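Local structure of Lmo0488 protein (Listeria monocytogenes serovar 1/2a, 5TED) at residues F9-M13 with V135-T139; G41-S45 with D110-L114; L57-Y62 with R177-S183. The protein is a LysR-type transcriptional regulator whose effector-binding domain, the part present here, binds shikimate, the signal for transcriptional activation of protocatechuate biosynthesis genes. All blocks are in the same frame, centred on the assembly; numbering follows the deposited sequence.

Contact 1: F9-M13 with V135-T139. With SKM ((3R,4S,5R)-3,4,5-trihydroxycyclohex-1-ene-1-carboxylic acid), chain D.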
ATOM      1  N   PHE A   9       4.934 -10.418   1.256  1.00 17.29           N
ATOM      2  CA  PHE A   9       4.330 -10.162   2.557  1.00 14.00           C
ATOM      3  C   PHE A   9       3.108  -9.255   2.460  1.00 16.13           C
ATOM      4  O   PHE A   9       2.933  -8.489   1.506  1.00 15.37           O
ATOM      5  CB  PHE A   9       5.357  -9.587   3.537  1.00 11.73           C
ATOM      6  CG  PHE A   9       6.081  -8.351   3.059  1.00 12.45           C
ATOM      7  CD1 PHE A   9       5.529  -7.089   3.251  1.00 17.84           C
ATOM      8  CD2 PHE A   9       7.348  -8.444   2.482  1.00 11.33           C
ATOM      9  CE1 PHE A   9       6.217  -5.938   2.869  1.00 18.93           C
ATOM     10  CE2 PHE A   9       8.041  -7.298   2.090  1.00 17.94           C
ATOM     11  CZ  PHE A   9       7.480  -6.049   2.282  1.00 18.24           C
ATOM     12  N   ILE A  10       2.259  -9.365   3.486  1.00 14.81           N
ATOM     13  CA  ILE A  10       1.064  -8.536   3.574  1.00 10.13           C
ATOM     14  C   ILE A  10       1.476  -7.111   3.919  1.00 13.98           C
ATOM     15  O   ILE A  10       2.475  -6.876   4.614  1.00 10.76           O
ATOM     16  CB  ILE A  10       0.076  -9.102   4.608  1.00 13.29           C
ATOM     17  CG1 ILE A  10       0.750  -9.225   5.977  1.00 12.88           C
ATOM     18  CG2 ILE A  10      -0.443 -10.460   4.182  1.00 12.11           C
ATOM     19  CD1 ILE A  10      -0.190  -9.789   7.083  1.00 13.32           C
ATOM     20  N   TYR A  11       0.687  -6.153   3.422  1.00 11.26           N
ATOM     21  CA  TYR A  11       1.084  -4.751   3.388  1.00 13.20           C
ATOM     22  C   TYR A  11       1.595  -4.241   4.729  1.00 13.12           C
ATOM     23  O   TYR A  11       2.553  -3.454   4.782  1.00 15.44           O
ATOM     24  CB  TYR A  11      -0.098  -3.908   2.953  1.00 14.87           C
ATOM     25  CG  TYR A  11      -0.599  -4.196   1.568  1.00 16.22           C
ATOM     26  CD1 TYR A  11       0.112  -3.782   0.452  1.00 19.61           C
ATOM     27  CD2 TYR A  11      -1.804  -4.865   1.376  1.00 18.09           C
ATOM     28  CE1 TYR A  11      -0.365  -4.022  -0.835  1.00 20.79           C
ATOM     29  CE2 TYR A  11      -2.294  -5.113   0.091  1.00 25.17           C
ATOM     30  CZ  TYR A  11      -1.560  -4.686  -1.005  1.00 22.85           C
ATOM     31  OH  TYR A  11      -2.025  -4.901  -2.281  1.00 19.46           O
ATOM     32  N   THR A  12       0.900  -4.566   5.820  1.00 12.92           N
ATOM     33  CA  THR A  12       1.300  -3.887   7.049  1.00  9.71           C
ATOM     34  C   THR A  12       2.711  -4.272   7.479  1.00 10.02           C
ATOM     35  O   THR A  12       3.269  -3.611   8.354  1.00 13.66           O
ATOM     36  CB  THR A  12       0.323  -4.131   8.209  1.00 17.22           C
ATOM     37  OG1 THR A  12       0.246  -5.527   8.509  1.00 12.44           O
ATOM     38  CG2 THR A  12      -1.080  -3.566   7.888  1.00 18.95           C
ATOM     39  N   MET A  13       3.297  -5.318   6.900  1.00 13.19           N
ATOM     40  CA  MET A  13       4.638  -5.700   7.327  1.00 17.04           C
ATOM     41  C   MET A  13       5.735  -4.818   6.731  1.00 15.08           C
ATOM     42  O   MET A  13       6.882  -4.909   7.180  1.00 15.58           O
ATOM     43  CB  MET A  13       4.900  -7.165   6.992  1.00  9.68           C
ATOM     44  CG  MET A  13       3.963  -8.152   7.705  1.00 14.73           C
ATOM     45  SD  MET A  13       4.248  -8.343   9.489  1.00 13.51           S
ATOM     46  CE  MET A  13       3.191  -7.071  10.173  1.00 11.66           C
ATOM     47  N   VAL A 135     -12.275  -2.091   0.795  1.00 16.43           N
ATOM     48  CA  VAL A 135     -10.913  -1.734   0.399  1.00 17.46           C
ATOM     49  C   VAL A 135     -10.009  -2.905   0.764  1.00 20.72           C
ATOM     50  O   VAL A 135     -10.317  -3.711   1.647  1.00 17.70           O
ATOM     51  CB  VAL A 135     -10.369  -0.437   1.058  1.00 24.63           C
ATOM     52  CG1 VAL A 135     -11.453   0.608   1.203  1.00 25.21           C
ATOM     53  CG2 VAL A 135      -9.736  -0.729   2.392  1.00 27.44           C
ATOM     54  N   GLU A 136      -8.860  -2.972   0.099  1.00 14.14           N
ATOM     55  CA  GLU A 136      -7.888  -4.022   0.374  1.00 25.90           C
ATOM     56  C   GLU A 136      -6.752  -3.556   1.275  1.00 25.09           C
ATOM     57  O   GLU A 136      -6.422  -4.231   2.253  1.00 34.12           O
ATOM     58  CB  GLU A 136      -7.310  -4.581  -0.930  1.00 25.33           C
ATOM     59  CG  GLU A 136      -6.252  -5.647  -0.663  1.00 34.44           C
ATOM     60  CD  GLU A 136      -5.783  -6.349  -1.924  1.00 35.40           C
ATOM     61  OE1 GLU A 136      -4.667  -6.034  -2.397  1.00 36.28           O
ATOM     62  OE2 GLU A 136      -6.556  -7.199  -2.451  1.00 33.49           O
ATOM     63  N   GLU A 137      -6.169  -2.407   0.986  1.00 20.11           N
ATOM     64  CA  GLU A 137      -4.953  -1.970   1.651  1.00 17.35           C
ATOM     65  C   GLU A 137      -5.257  -0.979   2.780  1.00 17.90           C
ATOM     66  O   GLU A 137      -6.258  -0.261   2.751  1.00 14.62           O
ATOM     67  CB  GLU A 137      -4.001  -1.381   0.612  1.00 17.55           C
ATOM     68  CG  GLU A 137      -2.703  -0.908   1.162  1.00 16.77           C
ATOM     69  CD  GLU A 137      -2.727   0.557   1.465  1.00 17.48           C
ATOM     70  OE1 GLU A 137      -3.701   1.221   1.040  1.00 21.75           O
ATOM     71  OE2 GLU A 137      -1.781   1.034   2.122  1.00 24.19           O
ATOM     72  N   ASP A 138      -4.373  -0.947   3.786  1.00 16.36           N
ATOM     73  CA  ASP A 138      -4.721  -0.308   5.056  1.00 16.92           C
ATOM     74  C   ASP A 138      -4.700   1.205   4.963  1.00 14.84           C
ATOM     75  O   ASP A 138      -5.532   1.867   5.589  1.00 16.31           O
ATOM     76  CB  ASP A 138      -3.784  -0.788   6.159  1.00 11.79           C
ATOM     77  CG  ASP A 138      -3.661  -2.293   6.173  1.00 15.71           C
ATOM     78  OD1 ASP A 138      -2.924  -2.816   5.317  1.00 11.87           O
ATOM     79  OD2 ASP A 138      -4.331  -2.936   7.004  1.00 11.11           O
ATOM     80  N   THR A 139      -3.759   1.787   4.213  1.00 11.02           N
ATOM     81  CA  THR A 139      -3.757   3.246   4.181  1.00 14.44           C
ATOM     82  C   THR A 139      -4.996   3.774   3.467  1.00 13.25           C
ATOM     83  O   THR A 139      -5.529   4.811   3.871  1.00 12.44           O
ATOM     84  CB  THR A 139      -2.470   3.799   3.551  1.00 17.86           C
ATOM     85  OG1 THR A 139      -2.499   3.599   2.144  1.00 20.48           O
ATOM     86  CG2 THR A 139      -1.267   3.057   4.106  1.00 10.64           C
TER
HETATM   87  O12 SKM D 401      -3.018  -5.306   4.783  1.00 15.27           O
HETATM   88  C8  SKM D 401      -4.414  -5.586   4.765  1.00 15.96           C
HETATM   89  C6  SKM D 401      -4.760  -6.362   3.686  1.00 13.02           C
HETATM   90  O7  SKM D 401      -6.158  -6.648   3.677  1.00 16.36           O
HETATM   91  C5  SKM D 401      -4.006  -7.832   3.659  1.00 12.35           C
HETATM   92  C4  SKM D 401      -4.125  -8.557   4.929  1.00 17.90           C
HETATM   93  C1  SKM D 401      -3.884 -10.071   5.017  1.00 17.30           C
HETATM   94  O2  SKM D 401      -3.950 -10.762   3.959  1.00 19.67           O
HETATM   95  O3  SKM D 401      -3.644 -10.616   6.138  1.00 18.72           O
HETATM   96  C10 SKM D 401      -4.446  -7.732   6.265  1.00 13.27           C
HETATM   97  C9  SKM D 401      -4.838  -6.357   6.204  1.00 16.11           C
HETATM   98  O11 SKM D 401      -4.238  -5.690   7.243  1.00 14.29           O
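Y11 lies against E137, whose CG sits 3.9 Å above the ring plane and over its centre, a CH-pi contact. E137 presents that methylene because its CG stands anti to the backbone N (chi1 -179°) and the chain then bends at chi2. At the rim of the same ring, the phenol OH donates to E136 OE1 at 2.9 Å, meeting the oxygen almost along its C-O bond. The extended E136 chain brings this carboxylate across the ring end, while OE2 accepts from T111. Packing is tight where E137 CG covers the Y11 face and where T12 CG2 lies against the D138 carboxylate, 3.3 Å from OD1. T12 and E136 form the looser, partly exposed side, and the T12 hydroxyl is turned to Q77 rather than across the contact. Shikimate fills the angle between the two segments: its O12 donates to D138 OD1 at 2.5 Å and its O11 to D138 OD2 at 2.8 Å, so one carboxylate holds two adjacent hydroxyls, which helps to fix its rotation. The third hydroxyl, O7, donates to the backbone O of E136 at 2.8 Å. I10 CG2 packs against the carboxylate end of the ligand. The contact spans the cleft of a periplasmic-binding-protein-like domain, joining the turn that follows strand 4-10, itself flanked by strands 35-41 and 57-60, to the start of helix 138-146, with OE1 of Q40 of the second subunit hydrogen-bonded to the backbone N of E136 and of E137.

Contact 2: G41-S45 with D110-L114. With SKM ((3R,4S,5R)-3,4,5-trihydroxycyclohex-1-ene-1-carboxylic acid), chain D.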
ATOM      1  N   GLY A  41       1.251  -7.588  -0.898  1.00 15.86           N
ATOM      2  CA  GLY A  41      -0.085  -7.941  -1.354  1.00 17.72           C
ATOM      3  C   GLY A  41      -0.945  -8.488  -0.229  1.00 19.05           C
ATOM      4  O   GLY A  41      -0.551  -8.476   0.945  1.00 18.31           O
ATOM      5  N   ALA A  42      -2.142  -8.948  -0.601  1.00 15.46           N
ATOM      6  CA  ALA A  42      -3.069  -9.589   0.329  1.00 17.56           C
ATOM      7  C   ALA A  42      -2.826 -11.104   0.363  1.00 12.31           C
ATOM      8  O   ALA A  42      -2.293 -11.692  -0.583  1.00 15.98           O
ATOM      9  CB  ALA A  42      -4.531  -9.290  -0.046  1.00 14.17           C
ATOM     10  N   THR A  43      -3.232 -11.728   1.478  1.00 15.33           N
ATOM     11  CA  THR A  43      -2.953 -13.145   1.714  1.00 18.62           C
ATOM     12  C   THR A  43      -3.448 -14.031   0.575  1.00 23.91           C
ATOM     13  O   THR A  43      -2.775 -14.995   0.183  1.00 20.16           O
ATOM     14  CB  THR A  43      -3.582 -13.599   3.036  1.00 18.52           C
ATOM     15  OG1 THR A  43      -2.927 -12.972   4.140  1.00 16.34           O
ATOM     16  CG2 THR A  43      -3.460 -15.116   3.211  1.00 14.48           C
ATOM     17  N   LYS A  44      -4.639 -13.755   0.053  1.00 25.64           N
ATOM     18  CA  LYS A  44      -5.199 -14.674  -0.930  1.00 26.03           C
ATOM     19  C   LYS A  44      -4.409 -14.649  -2.243  1.00 24.79           C
ATOM     20  O   LYS A  44      -4.281 -15.684  -2.903  1.00 19.22           O
ATOM     21  CB  LYS A  44      -6.681 -14.355  -1.135  1.00 37.43           C
ATOM     22  CG  LYS A  44      -7.548 -14.716   0.098  1.00 46.39           C
ATOM     23  CD  LYS A  44      -7.410 -16.203   0.488  1.00 44.01           C
ATOM     24  CE  LYS A  44      -8.343 -16.622   1.638  1.00 48.40           C
ATOM     25  NZ  LYS A  44      -7.874 -16.257   3.022  1.00 48.62           N
ATOM     26  N   SER A  45      -3.805 -13.512  -2.601  1.00 22.18           N
ATOM     27  CA  SER A  45      -2.898 -13.500  -3.748  1.00 26.88           C
ATOM     28  C   SER A  45      -1.539 -14.115  -3.412  1.00 27.36           C
ATOM     29  O   SER A  45      -0.935 -14.782  -4.260  1.00 26.76           O
ATOM     30  CB  SER A  45      -2.738 -12.071  -4.270  1.00 35.50           C
ATOM     31  OG  SER A  45      -1.536 -11.479  -3.823  1.00 41.64           O
ATOM     32  N   ASP A 110     -12.642  -9.451   0.266  1.00 19.55           N
ATOM     33  CA  ASP A 110     -12.499 -10.897   0.420  1.00 22.24           C
ATOM     34  C   ASP A 110     -11.068 -11.376   0.226  1.00 17.97           C
ATOM     35  O   ASP A 110     -10.740 -12.483   0.660  1.00 24.42           O
ATOM     36  CB  ASP A 110     -13.387 -11.631  -0.586  1.00 26.30           C
ATOM     37  CG  ASP A 110     -14.849 -11.288  -0.440  1.00 40.86           C
ATOM     38  OD1 ASP A 110     -15.266 -10.863   0.656  1.00 43.73           O
ATOM     39  OD2 ASP A 110     -15.584 -11.427  -1.438  1.00 54.32           O
ATOM     40  N   THR A 111     -10.233 -10.611  -0.481  1.00 21.69           N
ATOM     41  CA  THR A 111      -8.840 -11.003  -0.661  1.00 26.43           C
ATOM     42  C   THR A 111      -8.039 -10.932   0.638  1.00 22.36           C
ATOM     43  O   THR A 111      -6.940 -11.494   0.707  1.00 21.74           O
ATOM     44  CB  THR A 111      -8.182 -10.119  -1.722  1.00 26.64           C
ATOM     45  OG1 THR A 111      -8.283  -8.742  -1.331  1.00 22.58           O
ATOM     46  CG2 THR A 111      -8.857 -10.301  -3.081  1.00 28.31           C
ATOM     47  N   SER A 112      -8.562 -10.269   1.667  1.00 21.75           N
ATOM     48  CA  SER A 112      -7.808 -10.031   2.894  1.00 17.29           C
ATOM     49  C   SER A 112      -7.768 -11.287   3.755  1.00 17.57           C
ATOM     50  O   SER A 112      -8.816 -11.822   4.134  1.00 19.14           O
ATOM     51  CB  SER A 112      -8.430  -8.886   3.691  1.00 21.22           C
ATOM     52  OG  SER A 112      -7.703  -8.687   4.886  1.00 24.53           O
ATOM     53  N   GLY A 113      -6.557 -11.732   4.100  1.00 17.19           N
ATOM     54  CA  GLY A 113      -6.404 -12.814   5.052  1.00 14.80           C
ATOM     55  C   GLY A 113      -6.887 -12.481   6.451  1.00 13.46           C
ATOM     56  O   GLY A 113      -6.986 -13.392   7.282  1.00 18.91           O
ATOM     57  N   LEU A 114      -7.218 -11.214   6.726  1.00 18.25           N
ATOM     58  CA  LEU A 114      -7.820 -10.846   8.004  1.00 20.35           C
ATOM     59  C   LEU A 114      -9.308 -11.174   8.074  1.00 20.63           C
ATOM     60  O   LEU A 114      -9.872 -11.207   9.172  1.00 19.59           O
ATOM     61  CB  LEU A 114      -7.645  -9.350   8.253  1.00 19.74           C
ATOM     62  CG  LEU A 114      -6.717  -8.886   9.361  1.00 25.49           C
ATOM     63  CD1 LEU A 114      -6.896  -7.387   9.538  1.00 29.66           C
ATOM     64  CD2 LEU A 114      -6.991  -9.633  10.656  1.00 19.64           C
TER
HETATM   65  O12 SKM D 401      -3.018  -5.306   4.783  1.00 15.27           O
HETATM   66  C8  SKM D 401      -4.414  -5.586   4.765  1.00 15.96           C
HETATM   67  C6  SKM D 401      -4.760  -6.362   3.686  1.00 13.02           C
HETATM   68  O7  SKM D 401      -6.158  -6.648   3.677  1.00 16.36           O
HETATM   69  C5  SKM D 401      -4.006  -7.832   3.659  1.00 12.35           C
HETATM   70  C4  SKM D 401      -4.125  -8.557   4.929  1.00 17.90           C
HETATM   71  C1  SKM D 401      -3.884 -10.071   5.017  1.00 17.30           C
HETATM   72  O2  SKM D 401      -3.950 -10.762   3.959  1.00 19.67           O
HETATM   73  O3  SKM D 401      -3.644 -10.616   6.138  1.00 18.72           O
HETATM   74  C10 SKM D 401      -4.446  -7.732   6.265  1.00 13.27           C
HETATM   75  C9  SKM D 401      -4.838  -6.357   6.204  1.00 16.11           C
HETATM   76  O11 SKM D 401      -4.238  -5.690   7.243  1.00 14.29           O
HETATM   77  O   HOH W   1      -9.884 -13.939   2.825  1.00 33.94           O
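K44 and T111 are joined by the backbone bond that crosses this contact, K44 N to T111 O at 3.3 Å, long but fairly straight and in the carbonyl plane. The first atoms of the K44 side chain pack on the same oxygen: CB lies 3.4 Å from T111 O, and CG, anti to the carbonyl carbon (chi1 -70°), is 3.3 Å from it. The chain bends at chi2, continues through CD and CE, and bends again at its last torsion. This brings NZ to 4.3 Å from G113 CA, where the amine donates to a water that in turn donates to D110 O and S112 O. One lysine thus ties down two carbonyls of the turn through a single water. The helix 43-51 begins here with A42 at its N-cap, and its first turn faces the loop leading into helix 115-124, a pairing of two helix starts across the cleft of the LysR effector domain that gathers backbone N-H groups round an anion. The shikimate carboxylate oxygen O2 accepts hydrogen bonds from T43 N and G113 N, both at 2.8 Å, one from each segment. T43 OG1 also donates to O2, at a doubtfully short 2.4 Å, and accepts from S61 N. The partial positive charge of the helix start probably helps to stabilise the acid group. T43 CB packs 3.6 Å from G113 CA. With S112 OG anti to its own backbone N (chi1 179°), the hydroxyl sits where it can both accept from L114 N as a cap and donate to shikimate O7, while A42 CB lies against the backbone O of T111, the partner of E136.

Contact 3: L57-Y62 with R177-S183. With SKM ((3R,4S,5R)-3,4,5-trihydroxycyclohex-1-ene-1-carboxylic acid), chain D.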
ATOM      1  N   LEU A  57       9.626 -17.343   0.375  1.00 14.54           N
ATOM      2  CA  LEU A  57       9.009 -17.302   1.696  1.00 13.43           C
ATOM      3  C   LEU A  57       7.940 -16.223   1.678  1.00 11.88           C
ATOM      4  O   LEU A  57       8.043 -15.255   0.922  1.00 20.78           O
ATOM      5  CB  LEU A  57      10.016 -16.964   2.805  1.00 13.30           C
ATOM      6  CG  LEU A  57      11.261 -17.843   2.978  1.00 17.18           C
ATOM      7  CD1 LEU A  57      12.274 -17.209   3.925  1.00 18.07           C
ATOM      8  CD2 LEU A  57      10.862 -19.228   3.462  1.00 12.88           C
ATOM      9  N   ALA A  58       6.944 -16.361   2.551  1.00 12.36           N
ATOM     10  CA  ALA A  58       5.920 -15.335   2.653  1.00 18.00           C
ATOM     11  C   ALA A  58       5.618 -15.058   4.118  1.00 15.25           C
ATOM     12  O   ALA A  58       5.839 -15.898   4.989  1.00 17.43           O
ATOM     13  CB  ALA A  58       4.639 -15.733   1.919  1.00 17.76           C
ATOM     14  N   ILE A  59       5.140 -13.848   4.376  1.00 15.91           N
ATOM     15  CA  ILE A  59       4.635 -13.447   5.677  1.00 15.11           C
ATOM     16  C   ILE A  59       3.183 -13.034   5.479  1.00 17.70           C
ATOM     17  O   ILE A  59       2.910 -12.046   4.775  1.00 11.47           O
ATOM     18  CB  ILE A  59       5.453 -12.291   6.276  1.00 10.82           C
ATOM     19  CG1 ILE A  59       6.932 -12.711   6.437  1.00 11.43           C
ATOM     20  CG2 ILE A  59       4.813 -11.839   7.603  1.00 14.77           C
ATOM     21  CD1 ILE A  59       7.876 -11.567   6.876  1.00 12.27           C
ATOM     22  N   CYS A  60       2.255 -13.775   6.085  1.00 13.11           N
ATOM     23  CA  CYS A  60       0.845 -13.550   5.768  1.00 15.25           C
ATOM     24  C   CYS A  60      -0.050 -14.174   6.842  1.00 15.03           C
ATOM     25  O   CYS A  60       0.425 -14.668   7.873  1.00 16.58           O
ATOM     26  CB  CYS A  60       0.512 -14.099   4.371  1.00 15.19           C
ATOM     27  SG  CYS A  60       0.648 -15.892   4.261  1.00 18.90           S
ATOM     28  N   SER A  61      -1.363 -14.131   6.597  1.00 15.47           N
ATOM     29  CA  SER A  61      -2.350 -14.723   7.491  1.00 17.03           C
ATOM     30  C   SER A  61      -2.406 -16.232   7.291  1.00 19.94           C
ATOM     31  O   SER A  61      -2.114 -16.754   6.209  1.00 16.55           O
ATOM     32  CB  SER A  61      -3.750 -14.142   7.239  1.00 12.78           C
ATOM     33  OG  SER A  61      -3.791 -12.742   7.509  1.00 15.04           O
ATOM     34  N   TYR A  62      -2.794 -16.933   8.347  1.00 23.92           N
ATOM     35  CA  TYR A  62      -3.079 -18.356   8.224  1.00 20.61           C
ATOM     36  C   TYR A  62      -4.278 -18.574   7.308  1.00 27.47           C
ATOM     37  O   TYR A  62      -5.239 -17.800   7.323  1.00 24.53           O
ATOM     38  CB  TYR A  62      -3.353 -18.949   9.605  1.00 21.11           C
ATOM     39  CG  TYR A  62      -3.679 -20.428   9.591  1.00 23.27           C
ATOM     40  CD1 TYR A  62      -2.683 -21.376   9.388  1.00 30.54           C
ATOM     41  CD2 TYR A  62      -4.977 -20.879   9.793  1.00 27.95           C
ATOM     42  CE1 TYR A  62      -2.969 -22.734   9.376  1.00 29.30           C
ATOM     43  CE2 TYR A  62      -5.272 -22.245   9.789  1.00 34.39           C
ATOM     44  CZ  TYR A  62      -4.262 -23.159   9.578  1.00 34.00           C
ATOM     45  OH  TYR A  62      -4.536 -24.504   9.561  1.00 42.97           O
ATOM     46  N   ARG A 177      -4.807 -11.893  16.717  1.00 19.67           N
ATOM     47  CA  ARG A 177      -4.511 -11.805  15.288  1.00 17.13           C
ATOM     48  C   ARG A 177      -3.045 -12.200  15.147  1.00 15.81           C
ATOM     49  O   ARG A 177      -2.160 -11.425  15.496  1.00 13.40           O
ATOM     50  CB  ARG A 177      -4.759 -10.387  14.757  1.00 18.09           C
ATOM     51  CG  ARG A 177      -4.705 -10.216  13.227  1.00 13.24           C
ATOM     52  CD  ARG A 177      -3.292 -10.487  12.649  1.00 17.58           C
ATOM     53  NE  ARG A 177      -3.086  -9.859  11.340  1.00 17.97           N
ATOM     54  CZ  ARG A 177      -3.350 -10.431  10.164  1.00 17.66           C
ATOM     55  NH1 ARG A 177      -3.832 -11.668  10.111  1.00 14.04           N
ATOM     56  NH2 ARG A 177      -3.109  -9.768   9.034  1.00 17.31           N
ATOM     57  N   PHE A 178      -2.788 -13.412  14.669  1.00 19.54           N
ATOM     58  CA  PHE A 178      -1.427 -13.877  14.446  1.00 17.13           C
ATOM     59  C   PHE A 178      -1.054 -13.735  12.977  1.00 21.96           C
ATOM     60  O   PHE A 178      -1.914 -13.803  12.092  1.00 15.10           O
ATOM     61  CB  PHE A 178      -1.256 -15.331  14.874  1.00 19.94           C
ATOM     62  CG  PHE A 178      -1.288 -15.525  16.355  1.00 25.03           C
ATOM     63  CD1 PHE A 178      -0.212 -15.153  17.145  1.00 30.30           C
ATOM     64  CD2 PHE A 178      -2.403 -16.075  16.963  1.00 29.14           C
ATOM     65  CE1 PHE A 178      -0.252 -15.333  18.513  1.00 33.59           C
ATOM     66  CE2 PHE A 178      -2.446 -16.258  18.327  1.00 33.32           C
ATOM     67  CZ  PHE A 178      -1.375 -15.888  19.104  1.00 33.50           C
ATOM     68  N   ILE A 179       0.242 -13.539  12.738  1.00 17.00           N
ATOM     69  CA  ILE A 179       0.824 -13.469  11.401  1.00 15.32           C
ATOM     70  C   ILE A 179       1.925 -14.519  11.312  1.00 16.73           C
ATOM     71  O   ILE A 179       2.697 -14.702  12.263  1.00 16.24           O
ATOM     72  CB  ILE A 179       1.371 -12.056  11.113  1.00 13.05           C
ATOM     73  CG1 ILE A 179       0.208 -11.062  10.978  1.00 11.52           C
ATOM     74  CG2 ILE A 179       2.277 -12.056   9.865  1.00 17.88           C
ATOM     75  CD1 ILE A 179       0.643  -9.632  10.901  1.00 18.29           C
ATOM     76  N   TYR A 180       2.010 -15.193  10.167  1.00 12.92           N
ATOM     77  CA  TYR A 180       2.806 -16.403  10.028  1.00 14.81           C
ATOM     78  C   TYR A 180       3.861 -16.252   8.947  1.00 18.39           C
ATOM     79  O   TYR A 180       3.677 -15.521   7.974  1.00 16.52           O
ATOM     80  CB  TYR A 180       1.917 -17.604   9.686  1.00 14.96           C
ATOM     81  CG  TYR A 180       0.936 -17.900  10.775  1.00 16.40           C
ATOM     82  CD1 TYR A 180      -0.239 -17.158  10.897  1.00 17.75           C
ATOM     83  CD2 TYR A 180       1.181 -18.904  11.701  1.00 18.17           C
ATOM     84  CE1 TYR A 180      -1.151 -17.411  11.908  1.00 18.09           C
ATOM     85  CE2 TYR A 180       0.273 -19.160  12.729  1.00 20.34           C
ATOM     86  CZ  TYR A 180      -0.886 -18.412  12.819  1.00 20.90           C
ATOM     87  OH  TYR A 180      -1.788 -18.672  13.824  1.00 20.42           O
ATOM     88  N   LEU A 181       4.984 -16.932   9.151  1.00 14.47           N
ATOM     89  CA  LEU A 181       5.962 -17.144   8.103  1.00 12.07           C
ATOM     90  C   LEU A 181       5.536 -18.403   7.357  1.00 17.74           C
ATOM     91  O   LEU A 181       5.408 -19.475   7.960  1.00 17.10           O
ATOM     92  CB  LEU A 181       7.375 -17.281   8.684  1.00 12.64           C
ATOM     93  CG  LEU A 181       8.571 -17.257   7.722  1.00 19.31           C
ATOM     94  CD1 LEU A 181       8.500 -18.369   6.703  1.00 29.96           C
ATOM     95  CD2 LEU A 181       8.657 -15.929   7.027  1.00 21.85           C
ATOM     96  N   ALA A 182       5.246 -18.259   6.071  1.00 14.95           N
ATOM     97  CA  ALA A 182       4.696 -19.351   5.280  1.00 14.80           C
ATOM     98  C   ALA A 182       5.709 -19.803   4.233  1.00 18.00           C
ATOM     99  O   ALA A 182       6.418 -18.975   3.646  1.00 14.85           O
ATOM    100  CB  ALA A 182       3.375 -18.927   4.621  1.00 18.75           C
ATOM    101  N   SER A 183       5.781 -21.123   4.019  1.00 18.66           N
ATOM    102  CA  SER A 183       6.676 -21.724   3.037  1.00 18.60           C
ATOM    103  C   SER A 183       6.056 -23.021   2.528  1.00 26.67           C
ATOM    104  O   SER A 183       5.142 -23.577   3.148  1.00 24.80           O
ATOM    105  CB  SER A 183       8.062 -22.001   3.627  1.00 20.41           C
ATOM    106  OG  SER A 183       7.987 -22.906   4.718  1.00 23.62           O
TER
HETATM  107  O12 SKM D 401      -3.018  -5.306   4.783  1.00 15.27           O
HETATM  108  C8  SKM D 401      -4.414  -5.586   4.765  1.00 15.96           C
HETATM  109  C6  SKM D 401      -4.760  -6.362   3.686  1.00 13.02           C
HETATM  110  O7  SKM D 401      -6.158  -6.648   3.677  1.00 16.36           O
HETATM  111  C5  SKM D 401      -4.006  -7.832   3.659  1.00 12.35           C
HETATM  112  C4  SKM D 401      -4.125  -8.557   4.929  1.00 17.90           C
HETATM  113  C1  SKM D 401      -3.884 -10.071   5.017  1.00 17.30           C
HETATM  114  O2  SKM D 401      -3.950 -10.762   3.959  1.00 19.67           O
HETATM  115  O3  SKM D 401      -3.644 -10.616   6.138  1.00 18.72           O
HETATM  116  C10 SKM D 401      -4.446  -7.732   6.265  1.00 13.27           C
HETATM  117  C9  SKM D 401      -4.838  -6.357   6.204  1.00 16.11           C
HETATM  118  O11 SKM D 401      -4.238  -5.690   7.243  1.00 14.29           O
HETATM  119  O   HOH W   2      -3.639 -15.402  10.530  1.00 14.55           O
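R177 reaches S61 edge-on: NH1 donates to S61 OG at 2.8 Å with the serine oxygen near the guanidinium plane, and NH2 donates to shikimate O3 at 3.1 Å. Its CG stands anti to the backbone N (chi1 -170°) and the chain bends at chi2, which brings the guanidinium edge to both oxygens. S61 OG itself donates to O3 at 2.5 Å, so serine and arginine hold one carboxylate oxygen together. I179 CG1 lies over one guanidinium face, offset toward its rim, and Q77 takes NE, which should help to fix the plane. Behind this site the strands run antiparallel, with A58-A182 and C60-Y180 as hydrogen-bonded pairs and I59-L181 as the non-hydrogen-bonded pair between them, inside the main sheet of an alpha/beta effector domain where strand 57-60 is also paired in parallel with strand 4-10. On the I59 face, the CG2 methyls of I59 and I179 meet unusually tightly at 3.4 Å, and I59 CG1 lies against L181 CD2 at 3.7 Å. The opposite face carries A58, A182, C60 and Y180, with helix 43-51 over the alanines. Past S61, Y62 directs a ring edge toward the Y180 face, centroids 5.8 Å apart and planes at 51°.

In the fold
The three contacts surround one shikimate, dividing its groups: contact 1 takes the hydroxyls O12, O11 and O7, contact 2 shares O7 and holds carboxylate oxygen O2, and contact 3 holds O3. Their centres lie about 9 Å (1 and 2), 13 Å (1 and 3) and 11 Å (2 and 3) apart. F9 O and G41 N, 3.1 Å apart and probably hydrogen-bonded, link contacts 1 and 2. Contacts 1 and 3 share the main sheet, where I10 N probably bonds to I59 O at 3.0 Å. L114 CD2 packs 3.5 Å from R177 CG, joining contacts 2 and 3. In sequence, contact 2 nests within contact 1, whereas contact 3 crosses both.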